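Local structure of tRNA-splicing ligase RtcB (2EPG) at residues V261-K266 and G290-Q295. The protein probably joins RNA ends in a GTP- and manganese-dependent reaction, sealing a 3'-phosphate or 2',3'-cyclic phosphate to a 5'-hydroxyl, as in other RtcB ligases. Numbering follows the deposited sequence.
Sequences VERFLK and GQDYLQ
Phe-264 and Arg-263 reach across from the last turn of helix 250-265 to the first turns of helix 288-321; here the two short segments run antiparallel (174° between their directions), their axes 10.9 Å apart at closest approach. The backbones are closest at Phe-264 and Gly-290, 8.2 Å between CA atoms, so side chains bridge the gap. The phenyl ring enters with its far end: Phe-264 CZ lies 3.5 Å from Tyr-293 CB and 3.9 Å from Gly-290 CA. With chi1 at 167°, Tyr-293 swings its CG away from its backbone N, and the phenol leads off from that meeting point; the two rings pair obliquely, planes at 76°. On the more exposed side, Arg-263 stretches out fully from CG to NE and brings NH2 to 3.0 Å from Asp-292 OD1, in a salt bridge using the anti lone pair of that oxygen; NH1 adds a weak bond to the same OD1. The other oxygen, OD2, takes a salt bridge from Lys-194. An asparagine in place of Asp-292 would probably leave Arg-263 and Lys-194 without their common counter-charge. The result is an antiparallel helix pair, aromatic on its buried side and bridged by charge on the other. Strand 97-98 packs against the aromatic pair, Val-98 touching both Phe-264 and Tyr-293, and Tyr-260 of helix 250-265 meets the Tyr-293 ring.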
ATOM      1  N   VAL A 261       4.230  18.377  -7.953  1.00 36.97           N
ATOM      2  CA  VAL A 261       4.704  19.122  -6.798  1.00 37.89           C
ATOM      3  C   VAL A 261       5.153  20.486  -7.324  1.00 40.62           C
ATOM      4  O   VAL A 261       4.719  21.528  -6.817  1.00 38.92           O
ATOM      5  CB  VAL A 261       5.922  18.455  -6.108  1.00 38.93           C
ATOM      6  CG1 VAL A 261       6.571  19.444  -5.146  1.00 39.38           C
ATOM      7  CG2 VAL A 261       5.486  17.214  -5.345  1.00 38.13           C
ATOM      8  N   GLU A 262       6.011  20.479  -8.345  1.00 41.05           N
ATOM      9  CA  GLU A 262       6.505  21.735  -8.896  1.00 44.11           C
ATOM     10  C   GLU A 262       5.408  22.554  -9.548  1.00 43.70           C
ATOM     11  O   GLU A 262       5.420  23.777  -9.467  1.00 43.33           O
ATOM     12  CB  GLU A 262       7.675  21.502  -9.871  1.00 48.01           C
ATOM     13  CG  GLU A 262       7.558  20.311 -10.795  1.00 53.20           C
ATOM     14  CD  GLU A 262       8.859  20.050 -11.560  1.00 57.59           C
ATOM     15  OE1 GLU A 262       9.881  19.702 -10.917  1.00 58.34           O
ATOM     16  OE2 GLU A 262       8.861  20.196 -12.806  1.00 58.67           O
ATOM     17  N   ARG A 263       4.441  21.894 -10.175  1.00 43.74           N
ATOM     18  CA  ARG A 263       3.347  22.627 -10.779  1.00 43.01           C
ATOM     19  C   ARG A 263       2.517  23.267  -9.655  1.00 43.51           C
ATOM     20  O   ARG A 263       2.045  24.393  -9.797  1.00 42.41           O
ATOM     21  CB  ARG A 263       2.475  21.701 -11.633  1.00 45.03           C
ATOM     22  CG  ARG A 263       1.320  22.436 -12.306  1.00 46.67           C
ATOM     23  CD  ARG A 263       0.513  21.576 -13.273  1.00 49.81           C
ATOM     24  NE  ARG A 263      -0.621  22.346 -13.788  1.00 52.15           N
ATOM     25  CZ  ARG A 263      -1.675  21.832 -14.416  1.00 52.76           C
ATOM     26  NH1 ARG A 263      -2.642  22.638 -14.833  1.00 53.38           N
ATOM     27  NH2 ARG A 263      -1.767  20.526 -14.627  1.00 51.20           N
ATOM     28  N   PHE A 264       2.358  22.554  -8.537  1.00 43.62           N
ATOM     29  CA  PHE A 264       1.594  23.058  -7.380  1.00 44.16           C
ATOM     30  C   PHE A 264       2.318  24.186  -6.652  1.00 46.15           C
ATOM     31  O   PHE A 264       1.691  25.038  -6.023  1.00 46.64           O
ATOM     32  CB  PHE A 264       1.325  21.939  -6.363  1.00 40.26           C
ATOM     33  CG  PHE A 264       0.150  21.060  -6.698  1.00 37.19           C
ATOM     34  CD1 PHE A 264      -0.337  20.977  -8.004  1.00 36.21           C
ATOM     35  CD2 PHE A 264      -0.436  20.267  -5.713  1.00 34.28           C
ATOM     36  CE1 PHE A 264      -1.393  20.112  -8.325  1.00 35.12           C
ATOM     37  CE2 PHE A 264      -1.492  19.396  -6.025  1.00 34.70           C
ATOM     38  CZ  PHE A 264      -1.969  19.317  -7.330  1.00 33.34           C
ATOM     39  N   LEU A 265       3.642  24.175  -6.711  1.00 48.65           N
ATOM     40  CA  LEU A 265       4.412  25.212  -6.052  1.00 52.07           C
ATOM     41  C   LEU A 265       4.271  26.518  -6.830  1.00 53.90           C
ATOM     42  O   LEU A 265       4.073  27.585  -6.243  1.00 53.91           O
ATOM     43  CB  LEU A 265       5.885  24.800  -5.973  1.00 52.92           C
ATOM     44  CG  LEU A 265       6.226  23.682  -4.978  1.00 53.46           C
ATOM     45  CD1 LEU A 265       7.613  23.121  -5.286  1.00 52.31           C
ATOM     46  CD2 LEU A 265       6.151  24.225  -3.550  1.00 52.50           C
ATOM     47  N   LYS A 266       4.336  26.415  -8.155  1.00 56.25           N
ATOM     48  CA  LYS A 266       4.257  27.582  -9.027  1.00 59.19           C
ATOM     49  C   LYS A 266       2.844  28.061  -9.330  1.00 60.34           C
ATOM     50  O   LYS A 266       2.607  28.674 -10.368  1.00 61.67           O
ATOM     51  CB  LYS A 266       4.989  27.293 -10.340  1.00 60.22           C
ATOM     52  CG  LYS A 266       5.575  28.535 -11.011  1.00 63.79           C
ATOM     53  CD  LYS A 266       6.568  28.156 -12.107  1.00 64.91           C
ATOM     54  CE  LYS A 266       7.470  29.331 -12.489  1.00 65.40           C
ATOM     55  NZ  LYS A 266       6.707  30.491 -13.026  1.00 64.56           N
ATOM     56  N   GLY A 290      -5.483  20.750  -9.057  1.00 25.63           N
ATOM     57  CA  GLY A 290      -5.807  19.699  -8.117  1.00 25.42           C
ATOM     58  C   GLY A 290      -6.436  18.549  -8.871  1.00 24.83           C
ATOM     59  O   GLY A 290      -6.022  17.402  -8.740  1.00 23.90           O
ATOM     60  N   GLN A 291      -7.435  18.871  -9.687  1.00 26.15           N
ATOM     61  CA  GLN A 291      -8.130  17.878 -10.496  1.00 26.20           C
ATOM     62  C   GLN A 291      -7.189  17.125 -11.419  1.00 27.22           C
ATOM     63  O   GLN A 291      -7.330  15.908 -11.601  1.00 26.25           O
ATOM     64  CB  GLN A 291      -9.210  18.557 -11.337  1.00 28.32           C
ATOM     65  CG  GLN A 291     -10.420  19.007 -10.540  1.00 32.44           C
ATOM     66  CD  GLN A 291     -11.262  17.830 -10.096  1.00 36.34           C
ATOM     67  OE1 GLN A 291     -11.827  17.115 -10.925  1.00 38.11           O
ATOM     68  NE2 GLN A 291     -11.336  17.609  -8.789  1.00 36.76           N
ATOM     69  N   ASP A 292      -6.231  17.836 -12.016  1.00 27.56           N
ATOM     70  CA  ASP A 292      -5.305  17.181 -12.937  1.00 26.56           C
ATOM     71  C   ASP A 292      -4.416  16.167 -12.233  1.00 26.58           C
ATOM     72  O   ASP A 292      -4.224  15.060 -12.730  1.00 24.91           O
ATOM     73  CB  ASP A 292      -4.438  18.209 -13.654  1.00 28.90           C
ATOM     74  CG  ASP A 292      -5.193  18.951 -14.752  1.00 33.05           C
ATOM     75  OD1 ASP A 292      -4.596  19.862 -15.347  1.00 35.78           O
ATOM     76  OD2 ASP A 292      -6.362  18.631 -15.034  1.00 33.62           O
ATOM     77  N   TYR A 293      -3.874  16.548 -11.080  1.00 27.25           N
ATOM     78  CA  TYR A 293      -3.009  15.647 -10.324  1.00 29.25           C
ATOM     79  C   TYR A 293      -3.778  14.402  -9.912  1.00 28.65           C
ATOM     80  O   TYR A 293      -3.263  13.276 -10.002  1.00 29.65           O
ATOM     81  CB  TYR A 293      -2.454  16.327  -9.061  1.00 28.70           C
ATOM     82  CG  TYR A 293      -1.808  15.331  -8.099  1.00 31.70           C
ATOM     83  CD1 TYR A 293      -0.643  14.643  -8.456  1.00 29.66           C
ATOM     84  CD2 TYR A 293      -2.407  15.024  -6.871  1.00 31.10           C
ATOM     85  CE1 TYR A 293      -0.089  13.676  -7.630  1.00 29.53           C
ATOM     86  CE2 TYR A 293      -1.861  14.043  -6.028  1.00 31.83           C
ATOM     87  CZ  TYR A 293      -0.701  13.371  -6.414  1.00 32.20           C
ATOM     88  OH  TYR A 293      -0.160  12.382  -5.600  1.00 29.37           O
ATOM     89  N   LEU A 294      -5.011  14.601  -9.464  1.00 27.69           N
ATOM     90  CA  LEU A 294      -5.828  13.475  -9.026  1.00 28.66           C
ATOM     91  C   LEU A 294      -6.051  12.522 -10.186  1.00 28.78           C
ATOM     92  O   LEU A 294      -5.991  11.305 -10.010  1.00 27.65           O
ATOM     93  CB  LEU A 294      -7.167  13.961  -8.451  1.00 26.15           C
ATOM     94  CG  LEU A 294      -7.090  14.446  -6.993  1.00 28.42           C
ATOM     95  CD1 LEU A 294      -8.376  15.172  -6.603  1.00 27.41           C
ATOM     96  CD2 LEU A 294      -6.850  13.249  -6.072  1.00 25.93           C
ATOM     97  N   GLN A 295      -6.282  13.069 -11.382  1.00 28.36           N
ATOM     98  CA  GLN A 295      -6.489  12.221 -12.551  1.00 27.74           C
ATOM     99  C   GLN A 295      -5.226  11.491 -12.964  1.00 25.30           C
ATOM    100  O   GLN A 295      -5.281  10.341 -13.377  1.00 27.53           O
ATOM    101  CB  GLN A 295      -7.014  13.048 -13.722  1.00 29.26           C
ATOM    102  CG  GLN A 295      -8.454  13.448 -13.577  1.00 32.68           C
ATOM    103  CD  GLN A 295      -8.830  14.567 -14.533  1.00 35.57           C
ATOM    104  OE1 GLN A 295      -8.405  14.580 -15.688  1.00 38.37           O
ATOM    105  NE2 GLN A 295      -9.636  15.500 -14.059  1.00 36.23           N
TER